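Long-range contacts in putative endonuclease/exonuclease/phosphatase family protein (Bacteroides vulgatus ATCC 8482, PDB 3G6S), which probably hydrolyses phosphodiester bonds in nucleic acids, as a member of the DNase I-like endonuclease/exonuclease/phosphatase family: residues Asp63-Gly68 / Leu81-Asp86; Val90-Thr95 / Ala118-Phe123; Gly109-Cys114 / Gly143-Arg148; Asn174-Ser179 / Asp219-Asp224; Val205-His210 / Asp250-Leu255. All blocks are in the same frame, centred on the assembly; numbering follows the deposited sequence.

Contact 1 (Asp63-Gly68 / Leu81-Asp86)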
# COMPACT_ATOMS: atom_id res chain seq x y z
N ASP A 63 1.56 -8.03 12.67
CA ASP A 63 2.47 -8.97 12.06
C ASP A 63 2.74 -8.51 10.63
O ASP A 63 1.86 -7.94 9.99
CB ASP A 63 1.86 -10.37 12.06
CG ASP A 63 2.86 -11.43 12.44
OD1 ASP A 63 3.83 -11.64 11.66
OD2 ASP A 63 2.69 -12.04 13.52
N GLY A 64 3.95 -8.74 10.15
CA GLY A 64 4.29 -8.30 8.81
C GLY A 64 4.40 -9.42 7.78
O GLY A 64 4.62 -10.57 8.14
N ILE A 65 4.24 -9.06 6.51
CA ILE A 65 4.32 -10.03 5.43
C ILE A 65 5.09 -9.44 4.26
O ILE A 65 4.80 -8.34 3.81
CB ILE A 65 2.92 -10.43 4.94
CG1 ILE A 65 2.12 -11.06 6.07
CG2 ILE A 65 3.05 -11.40 3.77
CD1 ILE A 65 0.70 -11.46 5.68
N GLY A 66 6.08 -10.18 3.75
CA GLY A 66 6.83 -9.67 2.61
C GLY A 66 8.32 -9.93 2.64
O GLY A 66 8.86 -10.38 3.65
N VAL A 67 8.98 -9.64 1.53
CA VAL A 67 10.42 -9.85 1.44
C VAL A 67 11.08 -8.73 0.65
O VAL A 67 10.40 -7.89 0.06
CB VAL A 67 10.74 -11.21 0.77
CG1 VAL A 67 10.16 -12.35 1.60
CG2 VAL A 67 10.18 -11.23 -0.64
N GLY A 68 12.41 -8.72 0.64
CA GLY A 68 13.14 -7.70 -0.09
C GLY A 68 12.94 -7.88 -1.58
O GLY A 68 12.88 -9.02 -2.06
N LEU A 81 2.73 -5.94 4.31
CA LEU A 81 1.37 -5.81 4.79
C LEU A 81 1.38 -6.12 6.29
O LEU A 81 1.83 -7.19 6.70
CB LEU A 81 0.45 -6.80 4.08
CG LEU A 81 -0.07 -6.36 2.71
CD1 LEU A 81 -0.64 -7.55 1.97
CD2 LEU A 81 -1.12 -5.26 2.88
N PHE A 82 0.90 -5.19 7.10
CA PHE A 82 0.81 -5.42 8.54
C PHE A 82 -0.65 -5.55 8.92
O PHE A 82 -1.49 -4.81 8.42
CB PHE A 82 1.47 -4.28 9.32
CG PHE A 82 2.97 -4.35 9.33
CD1 PHE A 82 3.70 -4.04 8.19
CD2 PHE A 82 3.66 -4.78 10.47
CE1 PHE A 82 5.10 -4.15 8.18
CE2 PHE A 82 5.06 -4.90 10.47
CZ PHE A 82 5.78 -4.58 9.32
N TYR A 83 -0.95 -6.51 9.78
CA TYR A 83 -2.32 -6.75 10.19
C TYR A 83 -2.41 -7.14 11.67
O TYR A 83 -1.42 -7.56 12.28
CB TYR A 83 -2.91 -7.87 9.35
CG TYR A 83 -2.16 -9.17 9.48
CD1 TYR A 83 -0.99 -9.41 8.75
CD2 TYR A 83 -2.62 -10.17 10.34
CE1 TYR A 83 -0.29 -10.61 8.88
CE2 TYR A 83 -1.92 -11.37 10.48
CZ TYR A 83 -0.77 -11.59 9.75
OH TYR A 83 -0.11 -12.79 9.89
N ARG A 84 -3.61 -7.01 12.22
CA ARG A 84 -3.87 -7.38 13.62
C ARG A 84 -3.83 -8.90 13.77
O ARG A 84 -4.68 -9.60 13.22
CB ARG A 84 -5.25 -6.86 14.04
CG ARG A 84 -5.35 -5.36 14.10
CD ARG A 84 -4.52 -4.81 15.24
NE ARG A 84 -4.97 -5.35 16.52
CZ ARG A 84 -6.17 -5.11 17.04
NH1 ARG A 84 -7.03 -4.34 16.39
NH2 ARG A 84 -6.50 -5.65 18.20
N LYS A 85 -2.85 -9.41 14.50
CA LYS A 85 -2.69 -10.86 14.72
C LYS A 85 -3.96 -11.52 15.23
O LYS A 85 -4.33 -12.60 14.78
CB LYS A 85 -1.57 -11.12 15.74
CG LYS A 85 -0.33 -10.29 15.52
CD LYS A 85 0.66 -10.40 16.68
CE LYS A 85 1.44 -11.71 16.64
NZ LYS A 85 2.57 -11.70 17.61
N ASP A 86 -4.61 -10.86 16.18
CA ASP A 86 -5.83 -11.36 16.81
C ASP A 86 -7.10 -11.19 15.98
O ASP A 86 -8.10 -11.87 16.23
CB ASP A 86 -6.01 -10.72 18.19
CG ASP A 86 -6.03 -9.19 18.13
OD1 ASP A 86 -5.01 -8.58 17.74
OD2 ASP A 86 -7.09 -8.61 18.48
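Gly64 rests its CA over the centre of the Phe82 ring, a CH-pi contact with CA 3.9 Å from the ring centroid. A side chain at Gly64 would run into that ring. On the other face of the sheet, Asp63 and Tyr83 lie side by side and point the same way. Asp63 CB sits over the face of the Tyr83 ring, 3.7 Å from CZ, and the carboxylate and ring planes are 23° apart. Tyr83 CG stands between its own backbone N and carbonyl carbon (chi1 60°), which starts the ring toward Asp63. Ile65 crosses Tyr83 at about a right angle and touches CE1 with its CD1 at 3.5 Å. Lys85 crosses Asp63 with its aliphatic part, CE lying 3.4 Å from OD2; NZ is too far for a salt bridge.

The two strands run antiparallel. Strand 62-65 is an outermost strand of the seven-stranded sheet, one of the two sheets of the DNase I-like sandwich. Tyr83 N donates to Asp63 O at 3.2 Å, and Leu81 N donates to Ile65 O at 3.2 Å. The bond from Asp63 N to Tyr83 O is weak.

Further out, Phe52 and Leu55 of helix 49-58 pack on Phe82. The ring of Phe123 meets Tyr83 edge-to-face.

Contact 2 (Val90-Thr95 / Ala118-Phe123); sequences VLDSNT and ATWAKF
The indole of Trp120 lies against the backbone of Ser93 and Asn94. Asn94 N stands over the centre of one face, and Ser93 C is offset toward the rim of that same face. Ser93 CA makes a CH-pi contact with the six-membered ring, 3.9 Å from its centroid. At the edge, in the ring plane, Asp92 OD2 approaches CH2 to 3.2 Å. The Asp92 carboxylate is turned 86° from the indole. At another point of the edge, a water accepts from Trp120 NE1 at 3.2 Å and from Asn94 ND2, so it ties the two side chains together. Trp120 CG sits between its backbone N and carbonyl carbon (chi1 63°), and from there the indole lies across to the other strand.

On the opposite sheet face, Val90 puts CG2 against CE1 of Phe123 at 3.6 Å. Ala121 CB covers part of one face of that ring. Ser93 CB meets Ala121 CB at 3.7 Å.

The strands are antiparallel and carry a classic beta bulge. Leu91 and Asp92 both face Lys122: Leu91 N donates to Lys122 O at 2.8 Å, and Lys122 N donates to Asp92 O at 2.7 Å. Beyond the bulge, Asn94 and Trp120 form a hydrogen-bonded pair, with Trp120 N giving to Asn94 O at 2.8 Å. Strand 88-97 is an outermost strand of the six-stranded sheet.

At the far end, Thr95 OG1 lies near Ala118 O and Thr119 OG1. Ile65 of the other sheet packs on Val90, Ser93, Thr119 and Ala121. Met133 and Val135 of strand 131-138 touch Trp120.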
# COMPACT_ATOMS: atom_id res chain seq x y z
N VAL A 90 -3.89 -15.41 8.30
CA VAL A 90 -3.36 -15.46 6.94
C VAL A 90 -3.47 -16.88 6.39
O VAL A 90 -2.77 -17.78 6.85
CB VAL A 90 -1.88 -15.05 6.91
CG1 VAL A 90 -1.32 -15.27 5.52
CG2 VAL A 90 -1.75 -13.59 7.31
N LEU A 91 -4.36 -17.08 5.42
CA LEU A 91 -4.53 -18.40 4.83
C LEU A 91 -3.37 -18.69 3.88
O LEU A 91 -2.87 -19.82 3.80
CB LEU A 91 -5.85 -18.50 4.07
CG LEU A 91 -7.10 -18.38 4.94
CD1 LEU A 91 -8.33 -18.37 4.04
CD2 LEU A 91 -7.15 -19.54 5.92
N ASP A 92 -2.93 -17.66 3.18
CA ASP A 92 -1.83 -17.79 2.25
C ASP A 92 -1.33 -16.42 1.89
O ASP A 92 -2.05 -15.43 2.00
CB ASP A 92 -2.28 -18.55 1.00
CG ASP A 92 -1.12 -18.89 0.08
OD1 ASP A 92 0.03 -18.90 0.58
OD2 ASP A 92 -1.37 -19.16 -1.11
N SER A 93 -0.08 -16.34 1.45
CA SER A 93 0.51 -15.06 1.11
C SER A 93 1.77 -15.27 0.30
O SER A 93 2.39 -16.34 0.35
CB SER A 93 0.85 -14.29 2.38
OG SER A 93 1.68 -15.06 3.21
N ASN A 94 2.17 -14.25 -0.44
CA ASN A 94 3.37 -14.36 -1.24
C ASN A 94 3.70 -13.02 -1.87
O ASN A 94 3.01 -12.02 -1.65
CB ASN A 94 3.18 -15.43 -2.31
CG ASN A 94 4.47 -15.81 -2.97
OD1 ASN A 94 5.40 -16.27 -2.31
ND2 ASN A 94 4.55 -15.61 -4.28
N THR A 95 4.77 -12.99 -2.66
CA THR A 95 5.17 -11.77 -3.33
C THR A 95 5.74 -12.13 -4.71
O THR A 95 6.51 -13.08 -4.82
CB THR A 95 6.20 -10.97 -2.46
OG1 THR A 95 6.77 -9.91 -3.23
CG2 THR A 95 7.29 -11.88 -1.95
N ALA A 118 5.00 -6.77 -5.70
CA ALA A 118 3.67 -6.69 -5.12
C ALA A 118 3.60 -7.83 -4.10
O ALA A 118 4.00 -8.95 -4.41
CB ALA A 118 2.60 -6.88 -6.19
N THR A 119 3.15 -7.54 -2.89
CA THR A 119 3.02 -8.58 -1.87
C THR A 119 1.52 -8.72 -1.62
O THR A 119 0.81 -7.73 -1.50
CB THR A 119 3.76 -8.20 -0.56
OG1 THR A 119 5.18 -8.30 -0.77
CG2 THR A 119 3.36 -9.12 0.58
N TRP A 120 1.04 -9.97 -1.57
CA TRP A 120 -0.38 -10.23 -1.36
C TRP A 120 -0.61 -11.24 -0.25
O TRP A 120 0.30 -11.95 0.17
CB TRP A 120 -1.04 -10.77 -2.63
CG TRP A 120 -0.49 -12.08 -3.10
CD1 TRP A 120 0.52 -12.28 -3.99
CD2 TRP A 120 -0.91 -13.40 -2.67
NE1 TRP A 120 0.76 -13.62 -4.15
CE2 TRP A 120 -0.10 -14.33 -3.35
CE3 TRP A 120 -1.89 -13.86 -1.78
CZ2 TRP A 120 -0.23 -15.71 -3.17
CZ3 TRP A 120 -2.02 -15.25 -1.60
CH2 TRP A 120 -1.19 -16.15 -2.30
N ALA A 121 -1.86 -11.31 0.20
CA ALA A 121 -2.22 -12.24 1.25
C ALA A 121 -3.72 -12.49 1.26
O ALA A 121 -4.52 -11.56 1.16
CB ALA A 121 -1.79 -11.69 2.59
N LYS A 122 -4.08 -13.76 1.36
CA LYS A 122 -5.47 -14.16 1.41
C LYS A 122 -5.81 -14.22 2.91
O LYS A 122 -5.32 -15.09 3.64
CB LYS A 122 -5.60 -15.53 0.74
CG LYS A 122 -6.99 -16.13 0.69
CD LYS A 122 -6.95 -17.46 -0.06
CE LYS A 122 -8.27 -18.19 0.03
NZ LYS A 122 -8.17 -19.57 -0.52
N PHE A 123 -6.62 -13.28 3.37
CA PHE A 123 -7.01 -13.17 4.77
C PHE A 123 -8.33 -13.82 5.12
O PHE A 123 -9.10 -14.19 4.25
CB PHE A 123 -7.12 -11.69 5.18
CG PHE A 123 -5.81 -11.02 5.40
CD1 PHE A 123 -5.00 -11.38 6.48
CD2 PHE A 123 -5.39 -9.99 4.57
CE1 PHE A 123 -3.80 -10.71 6.73
CE2 PHE A 123 -4.19 -9.32 4.82
CZ PHE A 123 -3.39 -9.68 5.91
O HOH W 1 2.71 -15.26 -6.10

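Contact 3 (Gly109-Cys114 / Gly143-Arg148); sequences GWDAVC and GEEARR
Asp111 and Trp110 reach from a loop toward the first turn of a helix and meet it in different ways. Asp111 crosses Glu145 obliquely, with the two carboxylate planes 63° apart. Its OD1 lies beside Glu145 CB, and its OD2 takes a weak but straight hydrogen bond from Glu145 N (3.4 Å, 169°). Asp111 CG is anti to its own carbonyl carbon (chi1 -64°), which directs the carboxylate to the helix start. The acidic ends of the two residues stay apart, OD1 of Asp111 being 5.6 Å from OE1 of Glu145. Glu145 bends at its second torsion and bonds through OE2 to Gln149, one turn on along the helix. A negative group at this helix start would probably interact well with the helix dipole.

Trp110 brings its CB to 3.9 Å from Ala146 CB. CE3 of the indole also reaches the helix backbone, 3.7 Å from Ala146 CA. Ala112 adds its methyl, CB to CB of Ala146 at 4.2 Å. Ala146 CB is thus touched by the second and fourth residues of a turn.

Residues Gly109 to Ala112 form that type II' beta turn. Trp110 holds its positive phi, and Trp110 N is bonded to Glu100 OE1. Asp140 OD1 makes weak bonds to Val113 N and Gly143 N, so one carboxylate oxygen bridges the two segments, weakly. Gly143 is the N-cap residue of helix 144-161. That helix links the parallel strands 131-138 and 167-172, so the contact docks a beta turn on the N-terminal end of the helix in a beta-alpha-beta crossover.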
# COMPACT_ATOMS: atom_id res chain seq x y z
N GLY A 109 11.29 -5.22 -15.26
CA GLY A 109 10.35 -5.43 -16.34
C GLY A 109 10.01 -4.23 -17.19
O GLY A 109 9.78 -3.14 -16.68
N TRP A 110 10.00 -4.43 -18.51
CA TRP A 110 9.65 -3.37 -19.44
C TRP A 110 10.42 -2.06 -19.21
O TRP A 110 11.61 -2.07 -18.91
CB TRP A 110 8.15 -3.12 -19.35
CG TRP A 110 7.34 -4.37 -19.45
CD1 TRP A 110 7.08 -5.09 -20.59
CD2 TRP A 110 6.71 -5.08 -18.38
NE1 TRP A 110 6.33 -6.20 -20.29
CE2 TRP A 110 6.09 -6.22 -18.94
CE3 TRP A 110 6.61 -4.87 -16.99
CZ2 TRP A 110 5.38 -7.15 -18.16
CZ3 TRP A 110 5.90 -5.80 -16.22
CH2 TRP A 110 5.29 -6.92 -16.81
N ASP A 111 9.71 -0.94 -19.35
CA ASP A 111 10.27 0.40 -19.17
C ASP A 111 10.92 0.62 -17.81
O ASP A 111 11.63 1.60 -17.60
CB ASP A 111 9.17 1.45 -19.34
CG ASP A 111 8.59 1.47 -20.72
OD1 ASP A 111 8.46 0.38 -21.33
OD2 ASP A 111 8.24 2.56 -21.20
N ALA A 112 10.64 -0.29 -16.87
CA ALA A 112 11.16 -0.19 -15.51
C ALA A 112 12.57 0.39 -15.38
O ALA A 112 13.42 0.20 -16.24
CB ALA A 112 11.10 -1.56 -14.84
N VAL A 113 12.79 1.09 -14.27
CA VAL A 113 14.08 1.70 -13.98
C VAL A 113 14.62 1.08 -12.69
O VAL A 113 15.83 1.09 -12.45
CB VAL A 113 13.95 3.23 -13.80
CG1 VAL A 113 15.21 3.79 -13.17
CG2 VAL A 113 13.72 3.88 -15.15
N CYS A 114 13.71 0.54 -11.88
CA CYS A 114 14.05 -0.11 -10.61
C CYS A 114 13.17 -1.34 -10.47
O CYS A 114 12.01 -1.34 -10.87
CB CYS A 114 13.75 0.82 -9.43
SG CYS A 114 14.68 2.37 -9.39
N GLY A 143 9.06 3.92 -15.80
CA GLY A 143 8.49 2.98 -16.75
C GLY A 143 7.00 3.08 -17.04
O GLY A 143 6.17 2.67 -16.23
N GLU A 144 6.65 3.59 -18.22
CA GLU A 144 5.25 3.72 -18.58
C GLU A 144 4.62 2.38 -18.88
O GLU A 144 3.62 2.00 -18.28
CB GLU A 144 5.08 4.61 -19.81
CG GLU A 144 5.17 6.08 -19.51
CD GLU A 144 4.32 6.90 -20.45
OE1 GLU A 144 3.09 6.70 -20.46
OE2 GLU A 144 4.89 7.75 -21.18
N GLU A 145 5.21 1.67 -19.83
CA GLU A 145 4.68 0.37 -20.19
C GLU A 145 4.68 -0.53 -18.97
O GLU A 145 3.71 -1.25 -18.73
CB GLU A 145 5.52 -0.25 -21.31
CG GLU A 145 4.92 -1.49 -21.92
CD GLU A 145 3.43 -1.31 -22.23
OE1 GLU A 145 3.04 -0.23 -22.73
OE2 GLU A 145 2.66 -2.26 -21.98
N ALA A 146 5.75 -0.47 -18.18
CA ALA A 146 5.84 -1.30 -16.98
C ALA A 146 4.63 -1.07 -16.08
O ALA A 146 4.07 -2.02 -15.52
CB ALA A 146 7.12 -1.00 -16.22
N ARG A 147 4.23 0.19 -15.94
CA ARG A 147 3.09 0.50 -15.10
C ARG A 147 1.81 -0.12 -15.62
O ARG A 147 1.03 -0.70 -14.85
CB ARG A 147 2.90 2.01 -14.95
CG ARG A 147 3.77 2.63 -13.88
CD ARG A 147 3.26 4.00 -13.50
NE ARG A 147 3.25 4.93 -14.63
CZ ARG A 147 4.33 5.51 -15.13
NH1 ARG A 147 5.53 5.26 -14.62
NH2 ARG A 147 4.21 6.37 -16.14
N ARG A 148 1.58 -0.02 -16.93
CA ARG A 148 0.38 -0.59 -17.52
C ARG A 148 0.36 -2.10 -17.33
O ARG A 148 -0.68 -2.69 -17.05
CB ARG A 148 0.29 -0.27 -19.01
CG ARG A 148 -0.90 -0.96 -19.68
CD ARG A 148 -0.87 -0.90 -21.20
NE ARG A 148 -1.38 0.35 -21.75
CZ ARG A 148 -1.74 0.51 -23.02
NH1 ARG A 148 -1.64 -0.51 -23.86
NH2 ARG A 148 -2.19 1.68 -23.47

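Contact 4 (Asn174-Ser179 / Asp219-Asp224)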
# COMPACT_ATOMS: atom_id res chain seq x y z
N ASN A 174 3.09 6.21 -8.15
CA ASN A 174 3.91 7.23 -8.79
C ASN A 174 3.23 7.94 -9.95
O ASN A 174 3.89 8.33 -10.91
CB ASN A 174 5.23 6.64 -9.28
CG ASN A 174 6.23 6.45 -8.18
OD1 ASN A 174 6.49 7.36 -7.39
ND2 ASN A 174 6.81 5.26 -8.12
N VAL A 175 1.92 8.07 -9.89
CA VAL A 175 1.18 8.77 -10.94
C VAL A 175 -0.11 9.31 -10.35
O VAL A 175 -0.51 8.94 -9.24
CB VAL A 175 0.85 7.85 -12.14
CG1 VAL A 175 2.11 7.60 -12.96
CG2 VAL A 175 0.27 6.53 -11.66
N THR A 176 -0.76 10.20 -11.07
CA THR A 176 -2.00 10.73 -10.56
C THR A 176 -3.13 9.98 -11.25
O THR A 176 -2.89 9.01 -11.98
CB THR A 176 -2.14 12.24 -10.84
OG1 THR A 176 -2.11 12.48 -12.25
CG2 THR A 176 -1.02 12.99 -10.15
N ASP A 177 -4.35 10.44 -11.02
CA ASP A 177 -5.53 9.83 -11.62
C ASP A 177 -5.58 10.16 -13.10
O ASP A 177 -6.34 9.55 -13.85
CB ASP A 177 -6.79 10.35 -10.91
CG ASP A 177 -6.88 11.87 -10.92
OD1 ASP A 177 -5.86 12.55 -10.64
OD2 ASP A 177 -7.98 12.39 -11.21
N ALA A 178 -4.75 11.11 -13.53
CA ALA A 178 -4.71 11.51 -14.93
C ALA A 178 -3.79 10.61 -15.77
O ALA A 178 -3.71 10.77 -16.98
CB ALA A 178 -4.26 12.97 -15.04
N SER A 179 -3.09 9.69 -15.12
CA SER A 179 -2.19 8.80 -15.85
C SER A 179 -2.98 7.72 -16.56
O SER A 179 -4.20 7.60 -16.38
CB SER A 179 -1.19 8.15 -14.90
OG SER A 179 -1.83 7.32 -13.96
N ASP A 219 0.49 22.71 -5.00
CA ASP A 219 1.23 22.00 -6.04
C ASP A 219 1.47 20.53 -5.74
O ASP A 219 2.17 19.85 -6.48
CB ASP A 219 2.58 22.69 -6.31
CG ASP A 219 2.42 24.10 -6.84
OD1 ASP A 219 1.51 24.33 -7.66
OD2 ASP A 219 3.22 24.98 -6.44
N CYS A 220 0.88 20.04 -4.65
CA CYS A 220 1.05 18.64 -4.29
C CYS A 220 0.09 17.74 -5.06
O CYS A 220 -1.03 18.14 -5.39
CB CYS A 220 0.85 18.45 -2.79
SG CYS A 220 2.14 19.16 -1.77
N GLU A 221 0.53 16.53 -5.34
CA GLU A 221 -0.28 15.58 -6.07
C GLU A 221 -0.58 14.34 -5.25
O GLU A 221 0.09 14.05 -4.25
CB GLU A 221 0.42 15.15 -7.35
CG GLU A 221 1.03 16.28 -8.15
CD GLU A 221 1.70 15.77 -9.40
OE1 GLU A 221 2.38 14.71 -9.32
OE2 GLU A 221 1.55 16.42 -10.46
N LYS A 222 -1.59 13.60 -5.70
CA LYS A 222 -2.00 12.36 -5.05
C LYS A 222 -1.46 11.23 -5.92
O LYS A 222 -1.90 11.06 -7.05
CB LYS A 222 -3.52 12.28 -4.97
CG LYS A 222 -4.05 10.95 -4.47
CD LYS A 222 -5.51 11.06 -4.09
CE LYS A 222 -5.96 9.89 -3.21
NZ LYS A 222 -5.89 8.58 -3.92
N ILE A 223 -0.51 10.46 -5.39
CA ILE A 223 0.06 9.36 -6.15
C ILE A 223 -0.12 8.04 -5.44
O ILE A 223 0.36 7.00 -5.91
CB ILE A 223 1.56 9.56 -6.41
CG1 ILE A 223 2.31 9.66 -5.09
CG2 ILE A 223 1.75 10.83 -7.23
CD1 ILE A 223 3.79 9.92 -5.25
N ASP A 224 -0.80 8.07 -4.30
CA ASP A 224 -1.04 6.85 -3.53
C ASP A 224 -2.52 6.54 -3.59
O ASP A 224 -3.35 7.42 -3.43
CB ASP A 224 -0.56 7.05 -2.09
CG ASP A 224 0.96 7.27 -2.01
OD1 ASP A 224 1.39 8.44 -1.89
OD2 ASP A 224 1.72 6.27 -2.08
O HOH W 2 -4.12 11.64 -8.27
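Thr176 O is gripped by two donors of Ser179: OG at 2.8 Å and the backbone N at 3.2 Å. The backbone bond closes a type I turn from Thr176 to Ser179. Thr176 OG1 accepts from Ala178 N at 3.2 Å, which makes an ST turn. Its CG2 faces the other segment and meets Glu221 CB at 3.8 Å, the two side chains crossing obliquely. An alanine here would probably leave Ala178 N without its side-chain acceptor and open a gap beside Glu221.

Across the contact no direct hydrogen bond is made. A water joins the segments instead: it donates to Lys222 O at 2.6 Å and accepts from Asp177 N. Ile223 CA points its hydrogen at Val175 O, 3.2 Å away, and Ile223 CB and CG2 lie against the same oxygen.

The segments are loops at the ends of strands 167-172 and 224-228, antiparallel neighbours in one sheet. Asn174 ends the Gly-Asp-Phe-Asn sequence of the DNase I-like family, so it probably belongs to the active site, as in relatives. Asn174 N bonds to Asp172 OD1. Lys222 NZ reaches forward to Asp224 O at 2.8 Å. Ser179 also caps helix 180-186 through Tyr182 N.

Contact 5 (Val205-His210 / Asp250-Leu255); sequences VDYTFH and DHNPQL
His210 and Asp250 meet in the tight part of the contact. His210 N donates to Asp250 O at 3.1 Å in an almost straight bond (178°). His210 CG lies between its own backbone N and carbonyl carbon (chi1 46°), a turn that lets the ring come over Asp250 O, which sits at the centre of one face. Next to it, Asn252 N gives to Thr208 O at 2.8 Å. Phe209 lays its CD1 over the face of the His251 ring, 3.4 Å from CE1. The two ring planes are oblique, 54° apart. His251 ND1 donates to Asp250 OD1 at 2.6 Å, which fixes the imidazole. A leucine in place of His251 would probably leave Asp250 OD1 without this partner and Phe209 without a flat ring to rest against.

Ser249, Asp250 and His251 form the Ser-Asp-His motif of the family. Its histidine is an active-site residue in relatives, and His251 is probably the counterpart. Asp224 lies beside it.

Contacts between the segments are looser around Asn252. His210 NE2 reaches Asn252 OD1 only by a weak bond of 3.2 Å, and Asn252 ND2 comes 3.6 Å from Val205 CG2. The polar ends here are held from outside the two segments: Glu242 binds Asn252 ND2 and Tyr207 OH, and Ala213 N bonds to His210 ND1.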
# COMPACT_ATOMS: atom_id res chain seq x y z
N VAL A 205 -6.65 16.18 3.64
CA VAL A 205 -6.12 16.83 2.45
C VAL A 205 -6.34 15.95 1.22
O VAL A 205 -6.69 14.77 1.36
CB VAL A 205 -4.62 17.13 2.64
CG1 VAL A 205 -4.43 18.16 3.75
CG2 VAL A 205 -3.86 15.85 3.01
N ASP A 206 -6.15 16.50 0.02
CA ASP A 206 -6.35 15.74 -1.21
C ASP A 206 -5.07 15.36 -1.95
O ASP A 206 -5.11 14.95 -3.11
CB ASP A 206 -7.29 16.50 -2.17
CG ASP A 206 -6.83 17.92 -2.44
OD1 ASP A 206 -5.62 18.13 -2.67
OD2 ASP A 206 -7.69 18.83 -2.45
N TYR A 207 -3.93 15.51 -1.28
CA TYR A 207 -2.64 15.15 -1.87
C TYR A 207 -1.94 14.19 -0.92
O TYR A 207 -2.20 14.19 0.28
CB TYR A 207 -1.78 16.40 -2.09
CG TYR A 207 -1.56 17.23 -0.84
CD1 TYR A 207 -2.52 18.14 -0.40
CD2 TYR A 207 -0.37 17.11 -0.11
CE1 TYR A 207 -2.31 18.91 0.74
CE2 TYR A 207 -0.16 17.87 1.03
CZ TYR A 207 -1.13 18.77 1.45
OH TYR A 207 -0.93 19.52 2.57
N THR A 208 -1.04 13.38 -1.47
CA THR A 208 -0.33 12.37 -0.68
C THR A 208 1.20 12.51 -0.69
O THR A 208 1.91 11.75 -0.02
CB THR A 208 -0.74 10.95 -1.17
OG1 THR A 208 -0.09 9.94 -0.38
CG2 THR A 208 -0.35 10.75 -2.62
N PHE A 209 1.72 13.47 -1.44
CA PHE A 209 3.16 13.69 -1.47
C PHE A 209 3.47 15.17 -1.30
O PHE A 209 2.93 16.01 -2.01
CB PHE A 209 3.75 13.19 -2.79
CG PHE A 209 5.25 13.24 -2.82
CD1 PHE A 209 6.00 12.43 -1.97
CD2 PHE A 209 5.90 14.12 -3.69
CE1 PHE A 209 7.39 12.50 -1.97
CE2 PHE A 209 7.29 14.21 -3.70
CZ PHE A 209 8.05 13.39 -2.84
N HIS A 210 4.35 15.49 -0.35
CA HIS A 210 4.70 16.87 -0.08
C HIS A 210 6.22 17.05 0.08
O HIS A 210 6.70 18.15 0.33
CB HIS A 210 3.98 17.33 1.19
CG HIS A 210 4.06 16.35 2.31
ND1 HIS A 210 5.23 16.08 2.99
CD2 HIS A 210 3.13 15.52 2.84
CE1 HIS A 210 5.02 15.14 3.89
NE2 HIS A 210 3.75 14.78 3.82
N ASP A 250 7.62 11.66 3.92
CA ASP A 250 7.48 12.65 2.86
C ASP A 250 6.12 12.43 2.20
O ASP A 250 5.66 13.25 1.40
CB ASP A 250 8.60 12.54 1.82
CG ASP A 250 8.85 11.13 1.36
OD1 ASP A 250 7.92 10.29 1.48
OD2 ASP A 250 9.97 10.84 0.88
N HIS A 251 5.47 11.32 2.54
CA HIS A 251 4.15 11.00 2.03
C HIS A 251 3.09 11.11 3.12
O HIS A 251 3.40 11.12 4.32
CB HIS A 251 4.10 9.57 1.49
CG HIS A 251 4.68 9.40 0.13
ND1 HIS A 251 6.03 9.34 -0.11
CD2 HIS A 251 4.08 9.21 -1.07
CE1 HIS A 251 6.24 9.13 -1.40
NE2 HIS A 251 5.07 9.04 -2.00
N ASN A 252 1.83 11.19 2.70
CA ASN A 252 0.71 11.23 3.62
C ASN A 252 -0.03 9.90 3.48
O ASN A 252 -0.30 9.44 2.38
CB ASN A 252 -0.25 12.37 3.28
CG ASN A 252 0.14 13.69 3.94
OD1 ASN A 252 0.92 13.72 4.90
ND2 ASN A 252 -0.42 14.79 3.44
N PRO A 253 -0.35 9.24 4.59
CA PRO A 253 -1.07 7.96 4.53
C PRO A 253 -2.52 8.18 4.11
O PRO A 253 -3.08 9.26 4.32
CB PRO A 253 -0.97 7.45 5.96
CG PRO A 253 -1.07 8.74 6.75
CD PRO A 253 -0.14 9.66 5.99
N GLN A 254 -3.13 7.16 3.52
CA GLN A 254 -4.53 7.25 3.12
C GLN A 254 -5.34 6.18 3.85
O GLN A 254 -5.17 4.99 3.58
CB GLN A 254 -4.69 7.04 1.61
CG GLN A 254 -6.04 7.53 1.10
CD GLN A 254 -6.46 6.90 -0.23
OE1 GLN A 254 -5.66 6.70 -1.14
NE2 GLN A 254 -7.75 6.59 -0.34
N LEU A 255 -6.20 6.60 4.77
CA LEU A 255 -7.02 5.63 5.50
C LEU A 255 -8.35 5.38 4.80
O LEU A 255 -8.83 6.23 4.05
CB LEU A 255 -7.28 6.09 6.94
CG LEU A 255 -6.09 6.60 7.75
CD1 LEU A 255 -6.45 6.62 9.23
CD2 LEU A 255 -4.88 5.71 7.53
O HOH W 3 3.36 13.07 6.79

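In the fold
Contact 5 is the buried one. Contacts 1, 2 and 3 are partly buried, and contact 4 lies at the surface. Contacts 1 and 2 pair antiparallel strands at outer edges of two different sheets and pack on each other: Tyr83 on Val90, Val67 on Thr95. Their chemistry is backbone bonding with aromatic and aliphatic packing. Contacts 4 and 5 touch on the other side of the chain's centre. Contact 4 is bridged by a water and CH...O contacts, while contact 5 has backbone bonds, a histidine ring over a carbonyl and a weak side-chain bond. Thr208 links them by probable bonds to Asp224 and Glu221. Contact 3 joins a turn to a helix start with one weak bond, and reaches contact 4 where Arg147 packs on Val175.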